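Local coordinates for protein platelet aggregation factor Sm-hPAF (Streptococcus mitis, PDB 4GWI) that binds fucosylated Lewis glycans through the F-type lectin domain of a toxin that probably forms pores in cholesterol-containing host membranes, at residues Arg31-Asn36 with Ala55-Asp60; Val70-Arg75 with Asn82-Phe87. The protein carries 2 engineered substitutions. One frame throughout, in Å; residues are numbered along the deposited sequence.

Overall arrangement
Both contacts tie loops of the F-type lectin domain to strands of its beta-sandwich. Contact 1 sets the calcium loop Arg31-Asn36 against strand 56-61 of the five-stranded sheet. Contact 2 packs strand 64-74, the next in the chain and part of the other sheet, against the loop Asn82-Phe87, which leads into strand 87-92 of the five-stranded sheet. Their centres lie 12 Å apart and their nearest atoms about 6 Å, so they do not touch. The calcium site borders both: Ala139 and Glu140 help complete it, and the side chain of Arg75, which binds fucose in contact 2, comes within about 6 Å of that of Ala139. The sugar itself is gripped in contact 2.

Contact 1. Residues Arg31-Asn36 with Ala55-Asp60; sequences RAVDGN and AWWQVD. With CA (calcium ion), chain F; MG (magnesium ion), chain E.
Ala32 and Val33, from a loop that binds calcium, meet Trp57 and Val59 through apolar contacts alone, and most of the touching is done on the indole of Trp57. CB of Ala32 lies 3.6 Å from Trp57 CZ2, approaching the ring obliquely. Val33 arrives differently, its CG1 in the ring plane at the edge and 3.8 Å from the same CZ2. This branch stands anti to the carbonyl carbon of Val33 (chi1 -68°), and it also reaches CG2 of Val59 at 4.2 Å, bridging two strand residues that point the same way. Trp57 CG is anti to its own backbone N (chi1 173°), which carries the indole out from the strand toward the loop; the backbone N of Val59 sits over one ring face, offset toward the rim. The indole NE1 has its polar partner in Ala29, just before the loop segment.

Behind these apolar residues the loop wraps calcium. The metal takes the carbonyl O of Arg31 at 2.2 Å, OD1 of Asp34 at 2.5 Å and the carbonyl O of Asn36 at 2.3 Å, while Ser45, Ala139 and Glu140 complete the site. OD1 of Asp34 also accepts a weak hydrogen bond from Asn36 N. At the far end of the strand, Asp60 OD2 binds magnesium at 2.2 Å beside Gln17 and three waters, and its OD1 makes a salt bridge with Arg123. A calcium loop seated on the hydrophobic core of the beta-sandwich is characteristic of the F-type lectin fold.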
loop_
_atom_site.group_PDB
_atom_site.type_symbol
_atom_site.label_atom_id
_atom_site.label_comp_id
_atom_site.label_asym_id
_atom_site.label_seq_id
_atom_site.Cartn_x
_atom_site.Cartn_y
_atom_site.Cartn_z
ATOM N N ARG A 31 -5.344 2.040 -9.133
ATOM C CA ARG A 31 -4.592 3.343 -9.201
ATOM C C ARG A 31 -3.349 3.372 -8.373
ATOM O O ARG A 31 -2.448 4.235 -8.544
ATOM C CB ARG A 31 -5.528 4.460 -8.767
ATOM C CG ARG A 31 -6.629 4.685 -9.801
ATOM C CD ARG A 31 -7.595 5.726 -9.220
ATOM N NE ARG A 31 -8.645 5.964 -10.271
ATOM C CZ ARG A 31 -9.499 7.001 -10.162
ATOM N NH1 ARG A 31 -10.388 7.237 -11.191
ATOM N NH2 ARG A 31 -9.518 7.802 -9.075
ATOM N N ALA A 32 -3.185 2.455 -7.380
ATOM C CA ALA A 32 -1.963 2.479 -6.581
ATOM C C ALA A 32 -0.841 1.633 -7.197
ATOM O O ALA A 32 0.251 1.638 -6.659
ATOM C CB ALA A 32 -2.283 1.935 -5.101
ATOM N N VAL A 33 -1.155 0.983 -8.327
ATOM C CA VAL A 33 -0.072 0.250 -9.038
ATOM C C VAL A 33 -0.027 0.631 -10.535
ATOM O O VAL A 33 0.447 -0.128 -11.397
ATOM C CB VAL A 33 -0.187 -1.313 -8.852
ATOM C CG1 VAL A 33 0.121 -1.625 -7.361
ATOM C CG2 VAL A 33 -1.559 -1.804 -9.330
ATOM N N ASP A 34 -0.405 1.889 -10.792
ATOM C CA ASP A 34 -0.444 2.309 -12.195
ATOM C C ASP A 34 0.829 3.029 -12.606
ATOM O O ASP A 34 0.827 3.558 -13.777
ATOM C CB ASP A 34 -1.698 3.209 -12.448
ATOM C CG ASP A 34 -1.643 4.522 -11.685
ATOM O OD1 ASP A 34 -0.761 4.812 -10.905
ATOM O OD2 ASP A 34 -2.605 5.334 -11.946
ATOM N N GLY A 35 1.866 3.101 -11.785
ATOM C CA GLY A 35 3.127 3.705 -12.194
ATOM C C GLY A 35 3.075 5.182 -12.148
ATOM O O GLY A 35 3.979 5.857 -12.752
ATOM N N ASN A 36 2.177 5.783 -11.355
ATOM C CA ASN A 36 2.071 7.237 -11.237
ATOM C C ASN A 36 1.905 7.607 -9.799
ATOM O O ASN A 36 0.821 7.254 -9.176
ATOM C CB ASN A 36 0.828 7.649 -12.059
ATOM C CG ASN A 36 0.684 9.176 -12.119
ATOM O OD1 ASN A 36 1.349 9.908 -11.399
ATOM N ND2 ASN A 36 -0.290 9.609 -12.981
ATOM N N ALA A 55 -10.534 -0.450 6.810
ATOM C CA ALA A 55 -10.390 -0.483 5.304
ATOM C C ALA A 55 -8.997 -1.097 4.979
ATOM O O ALA A 55 -8.030 -0.957 5.746
ATOM C CB ALA A 55 -10.430 0.956 4.827
ATOM N N TRP A 56 -8.945 -1.709 3.801
ATOM C CA TRP A 56 -7.656 -2.283 3.410
ATOM C C TRP A 56 -7.513 -2.248 1.861
ATOM O O TRP A 56 -8.492 -2.120 1.140
ATOM C CB TRP A 56 -7.457 -3.751 3.972
ATOM C CG TRP A 56 -8.549 -4.720 3.507
ATOM C CD1 TRP A 56 -9.745 -5.052 4.209
ATOM C CD2 TRP A 56 -8.698 -5.346 2.202
ATOM N NE1 TRP A 56 -10.512 -5.929 3.454
ATOM C CE2 TRP A 56 -9.945 -6.139 2.236
ATOM C CE3 TRP A 56 -7.867 -5.460 1.061
ATOM C CZ2 TRP A 56 -10.414 -6.853 1.099
ATOM C CZ3 TRP A 56 -8.328 -6.180 -0.045
ATOM C CH2 TRP A 56 -9.591 -6.868 -0.031
ATOM N N TRP A 57 -6.257 -2.422 1.442
ATOM C CA TRP A 57 -5.919 -2.496 -0.007
ATOM C C TRP A 57 -4.856 -3.570 -0.121
ATOM O O TRP A 57 -4.034 -3.763 0.815
ATOM C CB TRP A 57 -5.347 -1.100 -0.355
ATOM C CG TRP A 57 -4.790 -1.088 -1.768
ATOM C CD1 TRP A 57 -5.479 -0.645 -2.961
ATOM C CD2 TRP A 57 -3.463 -1.477 -2.187
ATOM N NE1 TRP A 57 -4.609 -0.801 -4.077
ATOM C CE2 TRP A 57 -3.424 -1.266 -3.635
ATOM C CE3 TRP A 57 -2.321 -1.965 -1.508
ATOM C CZ2 TRP A 57 -2.310 -1.608 -4.390
ATOM C CZ3 TRP A 57 -1.192 -2.297 -2.260
ATOM C CH2 TRP A 57 -1.178 -2.045 -3.674
ATOM N N GLN A 58 -4.814 -4.312 -1.244
ATOM C CA GLN A 58 -3.852 -5.405 -1.394
ATOM C C GLN A 58 -3.382 -5.469 -2.840
ATOM O O GLN A 58 -4.175 -5.181 -3.771
ATOM C CB GLN A 58 -4.589 -6.708 -1.062
ATOM C CG GLN A 58 -3.682 -7.942 -1.221
ATOM C CD GLN A 58 -4.521 -9.129 -0.779
ATOM O OE1 GLN A 58 -5.233 -9.719 -1.600
ATOM N NE2 GLN A 58 -4.485 -9.357 0.505
ATOM N N VAL A 59 -2.101 -5.841 -3.035
ATOM C CA VAL A 59 -1.666 -6.218 -4.393
ATOM C C VAL A 59 -1.198 -7.693 -4.333
ATOM O O VAL A 59 -0.555 -8.150 -3.366
ATOM C CB VAL A 59 -0.547 -5.285 -4.858
ATOM C CG1 VAL A 59 0.633 -5.215 -3.839
ATOM C CG2 VAL A 59 -0.089 -5.677 -6.339
ATOM N N ASP A 60 -1.547 -8.403 -5.415
ATOM C CA ASP A 60 -1.075 -9.831 -5.648
ATOM C C ASP A 60 0.119 -9.726 -6.538
ATOM O O ASP A 60 -0.014 -9.359 -7.763
ATOM C CB ASP A 60 -2.224 -10.592 -6.270
ATOM C CG ASP A 60 -1.876 -12.025 -6.524
ATOM O OD1 ASP A 60 -0.736 -12.385 -6.310
ATOM O OD2 ASP A 60 -2.805 -12.696 -7.034
HETATM CA CA CA F . -0.993 5.936 -8.709
HETATM MG MG MG E . -4.964 -12.939 -7.200
HETATM O O HOH W 1 -4.986 -14.673 -5.779
HETATM O O HOH W 2 -5.560 -11.785 -5.869
HETATM O O HOH W 3 -6.988 -13.499 -7.689
#

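Contact 2. Residues Val70-Arg75 with Asn82-Phe87; sequences VKLYNR and NRLSNF. With FUC (alpha-L-fucopyranose), chain B.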
loop_
_atom_site.group_PDB
_atom_site.type_symbol
_atom_site.label_atom_id
_atom_site.label_comp_id
_atom_site.label_asym_id
_atom_site.label_seq_id
_atom_site.Cartn_x
_atom_site.Cartn_y
_atom_site.Cartn_z
ATOM N N VAL A 70 8.830 -1.984 0.835
ATOM C CA VAL A 70 7.486 -1.550 0.313
ATOM C C VAL A 70 7.444 -0.034 0.565
ATOM O O VAL A 70 7.735 0.439 1.632
ATOM C CB VAL A 70 6.345 -2.204 1.112
ATOM C CG1 VAL A 70 4.942 -1.626 0.663
ATOM C CG2 VAL A 70 6.384 -3.744 0.843
ATOM N N LYS A 71 7.108 0.740 -0.517
ATOM C CA LYS A 71 7.088 2.213 -0.366
ATOM C C LYS A 71 5.632 2.673 -0.601
ATOM O O LYS A 71 5.061 2.273 -1.597
ATOM C CB LYS A 71 7.982 2.847 -1.451
ATOM C CG LYS A 71 8.220 4.295 -1.145
ATOM C CD LYS A 71 9.494 4.755 -1.939
ATOM C CE LYS A 71 9.560 6.277 -1.745
ATOM N NZ LYS A 71 10.595 6.734 -2.747
ATOM N N LEU A 72 5.104 3.407 0.351
ATOM C CA LEU A 72 3.705 3.874 0.249
ATOM C C LEU A 72 3.853 5.399 -0.111
ATOM O O LEU A 72 4.580 6.137 0.530
ATOM C CB LEU A 72 2.986 3.834 1.595
ATOM C CG LEU A 72 2.892 2.427 2.232
ATOM C CD1 LEU A 72 1.871 2.553 3.357
ATOM C CD2 LEU A 72 2.540 1.254 1.322
ATOM N N TYR A 73 2.965 5.820 -0.988
ATOM C CA TYR A 73 2.851 7.273 -1.311
ATOM C C TYR A 73 1.473 7.696 -0.963
ATOM O O TYR A 73 0.482 7.112 -1.455
ATOM C CB TYR A 73 3.085 7.492 -2.802
ATOM C CG TYR A 73 4.473 7.136 -3.293
ATOM C CD1 TYR A 73 5.358 8.169 -3.598
ATOM C CD2 TYR A 73 4.893 5.794 -3.447
ATOM C CE1 TYR A 73 6.617 7.851 -4.067
ATOM C CE2 TYR A 73 6.178 5.481 -3.900
ATOM C CZ TYR A 73 7.011 6.541 -4.200
ATOM O OH TYR A 73 8.246 6.263 -4.722
ATOM N N ASN A 74 1.364 8.673 -0.066
ATOM C CA ASN A 74 0.083 9.102 0.474
ATOM C C ASN A 74 -0.683 10.021 -0.470
ATOM O O ASN A 74 -0.070 10.619 -1.346
ATOM C CB ASN A 74 0.324 9.830 1.838
ATOM C CG ASN A 74 -0.897 9.841 2.715
ATOM O OD1 ASN A 74 -1.975 9.339 2.387
ATOM N ND2 ASN A 74 -0.742 10.522 3.875
ATOM N N ARG A 75 -2.002 10.129 -0.256
ATOM C CA ARG A 75 -2.751 11.235 -0.902
ATOM C C ARG A 75 -2.225 12.565 -0.378
ATOM O O ARG A 75 -1.913 12.677 0.807
ATOM C CB ARG A 75 -4.197 11.036 -0.542
ATOM C CG ARG A 75 -5.058 12.098 -1.238
ATOM C CD ARG A 75 -6.523 11.866 -0.889
ATOM N NE ARG A 75 -7.332 12.961 -1.496
ATOM C CZ ARG A 75 -8.666 13.076 -1.387
ATOM N NH1 ARG A 75 -9.429 12.155 -0.733
ATOM N NH2 ARG A 75 -9.243 14.149 -2.004
ATOM N N ASN A 82 -3.933 12.762 6.795
ATOM C CA ASN A 82 -3.962 12.036 8.051
ATOM C C ASN A 82 -4.831 10.834 8.112
ATOM O O ASN A 82 -4.768 10.122 9.085
ATOM C CB ASN A 82 -4.258 13.003 9.251
ATOM C CG ASN A 82 -5.699 13.572 9.233
ATOM O OD1 ASN A 82 -6.259 13.852 10.294
ATOM N ND2 ASN A 82 -6.297 13.756 8.038
ATOM N N ARG A 83 -5.631 10.552 7.065
ATOM C CA ARG A 83 -6.386 9.328 7.047
ATOM C C ARG A 83 -5.449 8.111 6.976
ATOM O O ARG A 83 -5.856 6.998 7.404
ATOM C CB ARG A 83 -7.343 9.293 5.836
ATOM C CG ARG A 83 -8.515 10.296 5.953
ATOM C CD ARG A 83 -9.190 10.454 4.603
ATOM N NE ARG A 83 -10.328 11.399 4.839
ATOM C CZ ARG A 83 -11.161 11.816 3.863
ATOM N NH1 ARG A 83 -11.051 11.389 2.557
ATOM N NH2 ARG A 83 -12.168 12.664 4.227
ATOM N N LEU A 84 -4.265 8.313 6.435
ATOM C CA LEU A 84 -3.286 7.216 6.422
ATOM C C LEU A 84 -2.461 7.301 7.746
ATOM O O LEU A 84 -1.351 7.881 7.814
ATOM C CB LEU A 84 -2.371 7.259 5.176
ATOM C CG LEU A 84 -1.374 6.085 5.103
ATOM C CD1 LEU A 84 -2.149 4.752 4.938
ATOM C CD2 LEU A 84 -0.555 6.290 3.831
ATOM N N SER A 85 -3.087 6.757 8.759
ATOM C CA SER A 85 -2.514 6.760 10.129
ATOM C C SER A 85 -3.083 5.544 10.811
ATOM O O SER A 85 -4.146 5.016 10.459
ATOM C CB SER A 85 -2.834 8.116 10.837
ATOM O OG SER A 85 -4.204 8.119 11.024
ATOM N N ASN A 86 -2.345 5.061 11.836
ATOM C CA ASN A 86 -2.692 3.886 12.597
ATOM C C ASN A 86 -3.042 2.707 11.696
ATOM O O ASN A 86 -4.181 2.265 11.603
ATOM C CB ASN A 86 -3.861 4.223 13.529
ATOM C CG ASN A 86 -4.128 3.116 14.562
ATOM O OD1 ASN A 86 -3.382 2.193 14.754
ATOM N ND2 ASN A 86 -5.303 3.191 15.185
ATOM N N PHE A 87 -2.004 2.234 11.038
ATOM C CA PHE A 87 -2.202 1.198 10.047
ATOM C C PHE A 87 -1.079 0.190 10.083
ATOM O O PHE A 87 0.025 0.460 10.584
ATOM C CB PHE A 87 -2.297 1.788 8.595
ATOM C CG PHE A 87 -1.055 2.501 8.128
ATOM C CD1 PHE A 87 -0.810 3.828 8.440
ATOM C CD2 PHE A 87 -0.075 1.799 7.394
ATOM C CE1 PHE A 87 0.341 4.497 8.044
ATOM C CE2 PHE A 87 1.044 2.455 7.005
ATOM C CZ PHE A 87 1.267 3.777 7.240
HETATM C C1 FUC B . -12.241 15.398 -0.632
HETATM C C2 FUC B . -12.561 14.734 0.695
HETATM C C3 FUC B . -13.712 13.786 0.562
HETATM C C4 FUC B . -13.345 12.745 -0.475
HETATM C C5 FUC B . -13.041 13.489 -1.757
HETATM C C6 FUC B . -12.692 12.550 -2.888
HETATM O O2 FUC B . -12.879 15.738 1.644
HETATM O O3 FUC B . -13.942 13.197 1.777
HETATM O O4 FUC B . -12.239 12.020 -0.008
HETATM O O5 FUC B . -11.992 14.397 -1.581
HETATM O O HOH W 4 -8.818 10.089 1.160
#
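Arg75 and Arg83 reach out from separate segments and converge on one fucose, both fully stretched, which brings their guanidinium groups to the sugar. Their NH1 atoms stand 3.7 Å apart, each oblique to the other's guanidinium, and both donate to the fucose O4: Arg75 NH1 at 2.9 Å (158°), Arg83 NH1 at 2.9 Å. The second nitrogens then diverge. Arg75 NH2 runs nearly straight to the ring oxygen O5 (2.8 Å, 170°), whereas Arg83 NH2 takes O3, which lies in the plane of its guanidinium. A water in the planes of both groups accepts from the two NH1 atoms as well; the shared O4 and the shared water probably offset the closeness of the two cations. Asp77 pairs with Arg75 NE and would help hold its guanidinium in place.

Deeper in, Asn74 and Leu84 lie alongside one another, pointing opposite ways, the amide OD1 3.5 Å from Leu84 CB, while Asn74 ND2 is bonded to the carbonyl of Ala81. Leu72 and Phe87 meet head-on between the segments, with Leu72 CD1 3.7 Å from Phe87 CE2 and oblique to the ring. Leu84 CD1 sits over the centre of one Phe87 face. Above this core His48, through NE2, joins Arg75 and Arg83 in hydrogen-bonding the sugar, giving the fucose site of one histidine and two basic residues characteristic of F-type lectins.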